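Side-chain contacts in RNA 2',3'-cyclic phosphodiesterase (Deinococcus radiodurans, PDB 5H7E), which belongs to the LigT-like phosphoesterases of the 2H clan, a family built around antiparallel beta-sheet with helices packed against it: residues R34-R37 with P38-H42; P21-E24 with A25-K28; A50-P53 with E54-E57. All coordinates share one frame; numbering follows the deposited sequence.

Following the chain from the N terminus, contact 2 (21-24 with 25-28) comes first and lies on the C-terminal part of helix 16-26. Contact 1 (34-37 with 38-42) follows, closing the tight turn between strand 34-35 and strand 42-48. Contact 3 (50-53 with 54-57) then joins strand 50-51 to helix 56-67. All three are local and lie in series, so none nests in or crosses another. Contacts 1 and 2 touch: Gln26 NE2 reaches Val36 O at 2.8 Å and packs against the methyl of Met41, which ties the helix to the turn. Contact 3 lies apart, its centre about 26 Å from that of contact 1 and about 36 Å from that of contact 2.

Contact 1: residues R34-R37 with P38-H42; sequences RAVR and PDQMH
The guanidinium of Arg37 lies over the side-chain amide of Gln40. The two planes are 21° apart and stacked, with Gln40 CD 3.6 Å from Arg37 CZ and over the centre of the group. Asp39 meets the same guanidinium at its edge. Arg37 NE gives a nearly straight hydrogen bond of 2.8 Å to Asp39 OD2, within a salt bridge. The bond lies in the guanidinium plane and uses the syn lone pair of OD2. A second, weak bond runs from Arg37 NH1 to Asp39 OD1. The carboxylate is nearly coplanar with the guanidinium. The NE bond, with help from the weak one, probably limits the rotation of the carboxylate. The Arg37 chain bends at its third torsion (chi3 -45°), which brings the flat group back over Gln40.

Gln40 also holds the backbone. Its OE1 accepts Arg37 N at 2.9 Å, in the carbonyl plane and on a lone pair. In return, Gln40 N donates to Arg37 O at 2.8 Å. The amide therefore has a fixed orientation: OE1 grips the start of the turn, while NE2 bonds to Pro166 O elsewhere in the fold.

On another part of the turn, Val36 CG1 is anti to the backbone N (chi1 171°), and this methyl reaches Gln40 CB at 3.6 Å and Met41 CG at 3.9 Å. Met41 is buried and extended, and its side chain also touches Thr19 and Gln26 of helix 16-26 and Ile128 of strand 127-132.

The arrangement is a 3-10 turn over residues 38-40, with a side-chain-to-backbone bond closing it. In this LigT-like fold it leads the chain from edge strand 34-35 into strand 42-48 of the antiparallel sheet.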
loop_
_atom_site.group_PDB
_atom_site.type_symbol
_atom_site.label_atom_id
_atom_site.label_comp_id
_atom_site.label_asym_id
_atom_site.label_seq_id
_atom_site.Cartn_x
_atom_site.Cartn_y
_atom_site.Cartn_z
ATOM N N ARG A 34 -2.677 -14.764 9.821
ATOM C CA ARG A 34 -1.844 -15.133 8.682
ATOM C C ARG A 34 -0.950 -13.942 8.375
ATOM O O ARG A 34 -1.448 -12.889 7.956
ATOM C CB ARG A 34 -2.692 -15.460 7.457
ATOM C CG ARG A 34 -3.582 -16.729 7.606
ATOM C CD ARG A 34 -4.551 -16.847 6.400
ATOM N NE ARG A 34 -5.750 -15.987 6.499
ATOM C CZ ARG A 34 -6.083 -15.005 5.650
ATOM N NH1 ARG A 34 -7.203 -14.314 5.860
ATOM N NH2 ARG A 34 -5.314 -14.696 4.602
ATOM N N ALA A 35 0.353 -14.119 8.571
ATOM C CA ALA A 35 1.291 -13.023 8.380
ATOM C C ALA A 35 1.487 -12.691 6.914
ATOM O O ALA A 35 1.550 -13.576 6.060
ATOM C CB ALA A 35 2.640 -13.366 9.012
ATOM N N VAL A 36 1.609 -11.404 6.623
ATOM C CA VAL A 36 1.950 -10.917 5.285
ATOM C C VAL A 36 3.440 -11.148 5.060
ATOM O O VAL A 36 4.246 -10.869 5.941
ATOM C CB VAL A 36 1.605 -9.441 5.158
ATOM C CG1 VAL A 36 2.144 -8.826 3.862
ATOM C CG2 VAL A 36 0.058 -9.241 5.263
ATOM N N ARG A 37 3.811 -11.686 3.895
ATOM C CA ARG A 37 5.237 -11.910 3.660
ATOM C C ARG A 37 5.924 -10.568 3.468
ATOM O O ARG A 37 5.352 -9.643 2.915
ATOM C CB ARG A 37 5.463 -12.764 2.396
ATOM C CG ARG A 37 4.922 -14.180 2.506
ATOM C CD ARG A 37 5.237 -15.041 1.289
ATOM N NE ARG A 37 4.989 -14.321 0.050
ATOM C CZ ARG A 37 3.941 -14.514 -0.760
ATOM N NH1 ARG A 37 3.824 -13.794 -1.878
ATOM N NH2 ARG A 37 2.990 -15.396 -0.454
ATOM N N PRO A 38 7.177 -10.438 3.907
ATOM C CA PRO A 38 7.879 -9.169 3.679
ATOM C C PRO A 38 7.830 -8.706 2.228
ATOM O O PRO A 38 7.696 -7.502 1.969
ATOM C CB PRO A 38 9.305 -9.490 4.144
ATOM C CG PRO A 38 9.075 -10.525 5.259
ATOM C CD PRO A 38 7.923 -11.380 4.775
ATOM N N ASP A 39 7.943 -9.643 1.260
ATOM C CA ASP A 39 7.893 -9.229 -0.141
ATOM C C ASP A 39 6.567 -8.607 -0.514
ATOM O O ASP A 39 6.491 -7.887 -1.528
ATOM C CB ASP A 39 8.162 -10.418 -1.080
ATOM C CG ASP A 39 6.933 -11.404 -1.183
ATOM O OD1 ASP A 39 5.946 -11.172 -1.924
ATOM O OD2 ASP A 39 6.968 -12.441 -0.525
ATOM N N GLN A 40 5.491 -8.888 0.236
ATOM C CA GLN A 40 4.136 -8.397 -0.002
ATOM C C GLN A 40 3.832 -7.065 0.731
ATOM O O GLN A 40 2.740 -6.516 0.576
ATOM C CB GLN A 40 3.084 -9.430 0.465
ATOM C CG GLN A 40 2.994 -10.814 -0.235
ATOM C CD GLN A 40 1.932 -11.746 0.437
ATOM O OE1 GLN A 40 1.927 -11.997 1.683
ATOM N NE2 GLN A 40 1.037 -12.263 -0.387
ATOM N N MET A 41 4.737 -6.569 1.564
ATOM C CA MET A 41 4.438 -5.386 2.383
ATOM C C MET A 41 4.570 -4.112 1.556
ATOM O O MET A 41 5.554 -3.902 0.847
ATOM C CB MET A 41 5.407 -5.307 3.562
ATOM C CG MET A 41 5.142 -6.398 4.622
ATOM S SD MET A 41 6.401 -6.327 5.917
ATOM C CE MET A 41 5.859 -7.690 6.964
ATOM N N HIS A 42 3.558 -3.265 1.629
ATOM C CA HIS A 42 3.581 -2.040 0.860
ATOM C C HIS A 42 2.575 -1.085 1.500
ATOM O O HIS A 42 1.735 -1.477 2.327
ATOM C CB HIS A 42 3.234 -2.268 -0.625
ATOM C CG HIS A 42 1.992 -3.020 -0.792
ATOM N ND1 HIS A 42 1.985 -4.353 -1.163
ATOM C CD2 HIS A 42 0.704 -2.644 -0.695
ATOM C CE1 HIS A 42 0.734 -4.770 -1.211
ATOM N NE2 HIS A 42 -0.058 -3.767 -0.890
#

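Contact 2: residues P21-E24 with A25-K28; sequences PLAE and AQAK
Ala25 CB rests 3.4 Å from Leu22 O, a contact within the C-terminal part of alpha-helix 16-26 of this LigT-like fold. Ala25 N donates to Pro21 O in a regular alpha-helical bond, four residues back. The methyl is buried and also touches Leu143 in a loop. Leu22, one turn earlier, is buried too; it packs on Ile128 and Leu130 of strand 127-132. Leu22 thus sets the helix against strand 127-132, while Ala25 meets the loop of Leu143.

Gln26 continues the alpha pattern, its N donating to Leu22 O at 3.1 Å. Its side chain then folds along the preceding turn. CG is anti to the carbonyl carbon (chi1 -60°), and it lies 3.4 Å from Leu22 O, while CB is equally near Ala23 O. The aliphatic part thus passes beside the carbonyls of the turn before it. The amide end has its polar partners beyond the helix: NE2 bonds to Leu130 O on strand 127-132 and to Val36 O in the following turn. Two carbonyls from different parts of the chain therefore grip one amide nitrogen and fix its direction. With NE2 held in this way, Gln26 OE1 is turned to the backbone of Ala23, 3.3 Å from Ala23 CA and 3.8 Å from Ala23 CB.

At Ala27 the pattern tightens. Ala27 N bonds to Glu24 O, three residues back, at 3.2 Å. It also makes a weak bond to Ala23 O at 3.5 Å. The methyl of Ala27 sits near the same Glu24 oxygen.

Lys28 carries on the three-residue spacing, its N bonding to Ala25 O at 3.2 Å.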
loop_
_atom_site.group_PDB
_atom_site.type_symbol
_atom_site.label_atom_id
_atom_site.label_comp_id
_atom_site.label_asym_id
_atom_site.label_seq_id
_atom_site.Cartn_x
_atom_site.Cartn_y
_atom_site.Cartn_z
ATOM N N PRO A 21 12.177 -5.261 10.844
ATOM C CA PRO A 21 11.553 -5.126 12.167
ATOM C C PRO A 21 10.068 -5.407 12.142
ATOM O O PRO A 21 9.508 -5.879 13.146
ATOM C CB PRO A 21 11.879 -3.683 12.569
ATOM C CG PRO A 21 12.208 -2.963 11.267
ATOM C CD PRO A 21 12.884 -3.997 10.439
ATOM N N LEU A 22 9.410 -5.185 11.022
ATOM C CA LEU A 22 7.999 -5.556 10.963
ATOM C C LEU A 22 7.838 -7.061 11.050
ATOM O O LEU A 22 6.898 -7.583 11.661
ATOM C CB LEU A 22 7.364 -5.017 9.692
ATOM C CG LEU A 22 7.282 -3.464 9.673
ATOM C CD1 LEU A 22 6.632 -3.028 8.366
ATOM C CD2 LEU A 22 6.492 -2.904 10.903
ATOM N N ALA A 23 8.690 -7.806 10.349
ATOM C CA ALA A 23 8.590 -9.246 10.447
ATOM C C ALA A 23 8.874 -9.727 11.851
ATOM O O ALA A 23 8.312 -10.744 12.273
ATOM C CB ALA A 23 9.584 -9.917 9.498
ATOM N N GLU A 24 9.790 -9.050 12.571
ATOM C CA GLU A 24 10.040 -9.432 13.943
ATOM C C GLU A 24 8.786 -9.237 14.789
ATOM O O GLU A 24 8.513 -10.038 15.687
ATOM C CB GLU A 24 11.209 -8.643 14.497
ATOM C CG GLU A 24 12.506 -8.960 13.770
ATOM C CD GLU A 24 13.705 -8.190 14.276
ATOM O OE1 GLU A 24 14.538 -7.783 13.439
ATOM O OE2 GLU A 24 13.801 -7.990 15.508
ATOM N N ALA A 25 8.010 -8.190 14.513
ATOM C CA ALA A 25 6.734 -8.009 15.228
ATOM C C ALA A 25 5.753 -9.125 14.916
ATOM O O ALA A 25 4.960 -9.531 15.766
ATOM C CB ALA A 25 6.140 -6.657 14.864
ATOM N N GLN A 26 5.787 -9.654 13.693
ATOM C CA GLN A 26 4.872 -10.735 13.364
ATOM C C GLN A 26 5.150 -12.021 14.107
ATOM O O GLN A 26 4.286 -12.890 14.125
ATOM C CB GLN A 26 4.924 -11.041 11.869
ATOM C CG GLN A 26 4.546 -9.913 10.983
ATOM C CD GLN A 26 4.843 -10.247 9.496
ATOM O OE1 GLN A 26 5.918 -10.754 9.177
ATOM N NE2 GLN A 26 3.893 -9.965 8.606
ATOM N N ALA A 27 6.327 -12.177 14.707
ATOM C CA ALA A 27 6.570 -13.383 15.501
ATOM C C ALA A 27 5.568 -13.528 16.644
ATOM O O ALA A 27 5.382 -14.637 17.170
ATOM C CB ALA A 27 7.989 -13.374 16.062
ATOM N N LYS A 28 4.906 -12.440 17.042
ATOM C CA LYS A 28 3.905 -12.508 18.105
ATOM C C LYS A 28 2.564 -13.057 17.634
ATOM O O LYS A 28 1.737 -13.426 18.473
ATOM C CB LYS A 28 3.705 -11.125 18.720
ATOM C CG LYS A 28 5.018 -10.543 19.227
ATOM C CD LYS A 28 4.937 -9.052 19.491
ATOM C CE LYS A 28 6.317 -8.492 19.837
ATOM N NZ LYS A 28 6.888 -9.173 21.020
#

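Contact 3: residues A50-P53 with E54-E57; sequences AVPP and ERVE
The backbone leaves strand 50-51 at Pro52 and winds at once into a 3-10 turn that leads into helix 56-67. Two bonds of three-residue spacing make this entry. Arg55 N donates to Pro52 O at 2.8 Å, and Val56 N donates to Pro53 O at 3.1 Å. A water extends the pattern: it donates to Pro53 O and accepts from Glu57 N, each at 2.9 Å. It thus bridges a carbonyl and an amide four residues apart, where an alpha-helical bond would otherwise run directly. Pro53 O is gripped by both Val56 N and this water. This is a strand-to-helix junction of the LigT-like fold.

The side chains pack round this turn. Val51 CG1 meets Arg55 CB at 4.0 Å, with the two side chains set roughly perpendicular. Val51 is buried and also touches Leu8 of strand 6-13 and Ile117 in a loop. Arg55 runs alongside the Pro52 ring, then bends at chi2 and chi3, so that NH1 meets Asp58 in a salt bridge and bonds to Leu115 O. Val56 CG2 lies 3.3 Å from Pro53 O, and the Val56 side chain also packs on Tyr6 and Leu8.

Glu54 curls back over the prolines. Its CG sits between the backbone N and the carbonyl carbon (chi1 51°), and the chain bends again at chi2 (-96°). This brings the carboxylate against the rings, with Glu54 CD 3.7 Å from Pro52 CB and Glu54 OE2 3.5 Å from Pro53 CD.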
loop_
_atom_site.group_PDB
_atom_site.type_symbol
_atom_site.label_atom_id
_atom_site.label_comp_id
_atom_site.label_asym_id
_atom_site.label_seq_id
_atom_site.Cartn_x
_atom_site.Cartn_y
_atom_site.Cartn_z
ATOM N N ALA A 50 -10.199 -3.649 -11.674
ATOM C CA ALA A 50 -10.537 -4.220 -12.990
ATOM C C ALA A 50 -10.192 -3.188 -14.075
ATOM O O ALA A 50 -11.064 -2.531 -14.647
ATOM C CB ALA A 50 -12.023 -4.650 -13.067
ATOM N N VAL A 51 -8.908 -3.046 -14.383
ATOM C CA VAL A 51 -8.448 -2.033 -15.334
ATOM C C VAL A 51 -8.301 -2.680 -16.705
ATOM O O VAL A 51 -7.521 -3.634 -16.841
ATOM C CB VAL A 51 -7.126 -1.415 -14.890
ATOM C CG1 VAL A 51 -6.735 -0.350 -15.866
ATOM C CG2 VAL A 51 -7.256 -0.840 -13.451
ATOM N N PRO A 52 -8.976 -2.185 -17.732
ATOM C CA PRO A 52 -8.728 -2.684 -19.079
ATOM C C PRO A 52 -7.289 -2.395 -19.468
ATOM O O PRO A 52 -6.771 -1.307 -19.201
ATOM C CB PRO A 52 -9.732 -1.904 -19.943
ATOM C CG PRO A 52 -10.757 -1.317 -18.963
ATOM C CD PRO A 52 -10.002 -1.117 -17.687
ATOM N N PRO A 53 -6.582 -3.355 -20.074
ATOM C CA PRO A 53 -5.133 -3.141 -20.321
ATOM C C PRO A 53 -4.848 -1.903 -21.169
ATOM O O PRO A 53 -3.811 -1.248 -20.983
ATOM C CB PRO A 53 -4.698 -4.439 -21.033
ATOM C CG PRO A 53 -5.683 -5.459 -20.570
ATOM C CD PRO A 53 -7.016 -4.726 -20.388
ATOM N N GLU A 54 -5.784 -1.498 -22.015
ATOM C CA GLU A 54 -5.568 -0.309 -22.832
ATOM C C GLU A 54 -5.542 0.978 -22.015
ATOM O O GLU A 54 -5.152 2.021 -22.547
ATOM C CB GLU A 54 -6.647 -0.213 -23.918
ATOM C CG GLU A 54 -8.066 -0.344 -23.368
ATOM C CD GLU A 54 -8.637 -1.777 -23.455
ATOM O OE1 GLU A 54 -9.849 -1.881 -23.772
ATOM O OE2 GLU A 54 -7.903 -2.784 -23.201
ATOM N N ARG A 55 -5.916 0.933 -20.737
ATOM C CA ARG A 55 -5.894 2.122 -19.899
ATOM C C ARG A 55 -4.612 2.252 -19.101
ATOM O O ARG A 55 -4.454 3.249 -18.400
ATOM C CB ARG A 55 -7.082 2.131 -18.921
ATOM C CG ARG A 55 -8.480 2.132 -19.595
ATOM C CD ARG A 55 -8.596 3.142 -20.750
ATOM N NE ARG A 55 -8.324 4.526 -20.356
ATOM C CZ ARG A 55 -9.166 5.290 -19.670
ATOM N NH1 ARG A 55 -8.831 6.551 -19.356
ATOM N NH2 ARG A 55 -10.353 4.802 -19.298
ATOM N N VAL A 56 -3.705 1.279 -19.188
ATOM C CA VAL A 56 -2.533 1.298 -18.323
ATOM C C VAL A 56 -1.629 2.476 -18.656
ATOM O O VAL A 56 -1.047 3.093 -17.765
ATOM C CB VAL A 56 -1.780 -0.033 -18.408
ATOM C CG1 VAL A 56 -0.476 0.048 -17.627
ATOM C CG2 VAL A 56 -2.668 -1.159 -17.858
ATOM N N GLU A 57 -1.481 2.807 -19.939
ATOM C CA GLU A 57 -0.649 3.959 -20.269
ATOM C C GLU A 57 -1.180 5.241 -19.654
ATOM O O GLU A 57 -0.389 6.056 -19.165
ATOM C CB GLU A 57 -0.499 4.096 -21.789
ATOM C CG GLU A 57 0.595 5.081 -22.184
ATOM C CD GLU A 57 1.976 4.672 -21.667
ATOM O OE1 GLU A 57 2.245 3.455 -21.535
ATOM O OE2 GLU A 57 2.795 5.577 -21.392
HETATM O O HOH W 1 -2.258 0.967 -22.094
#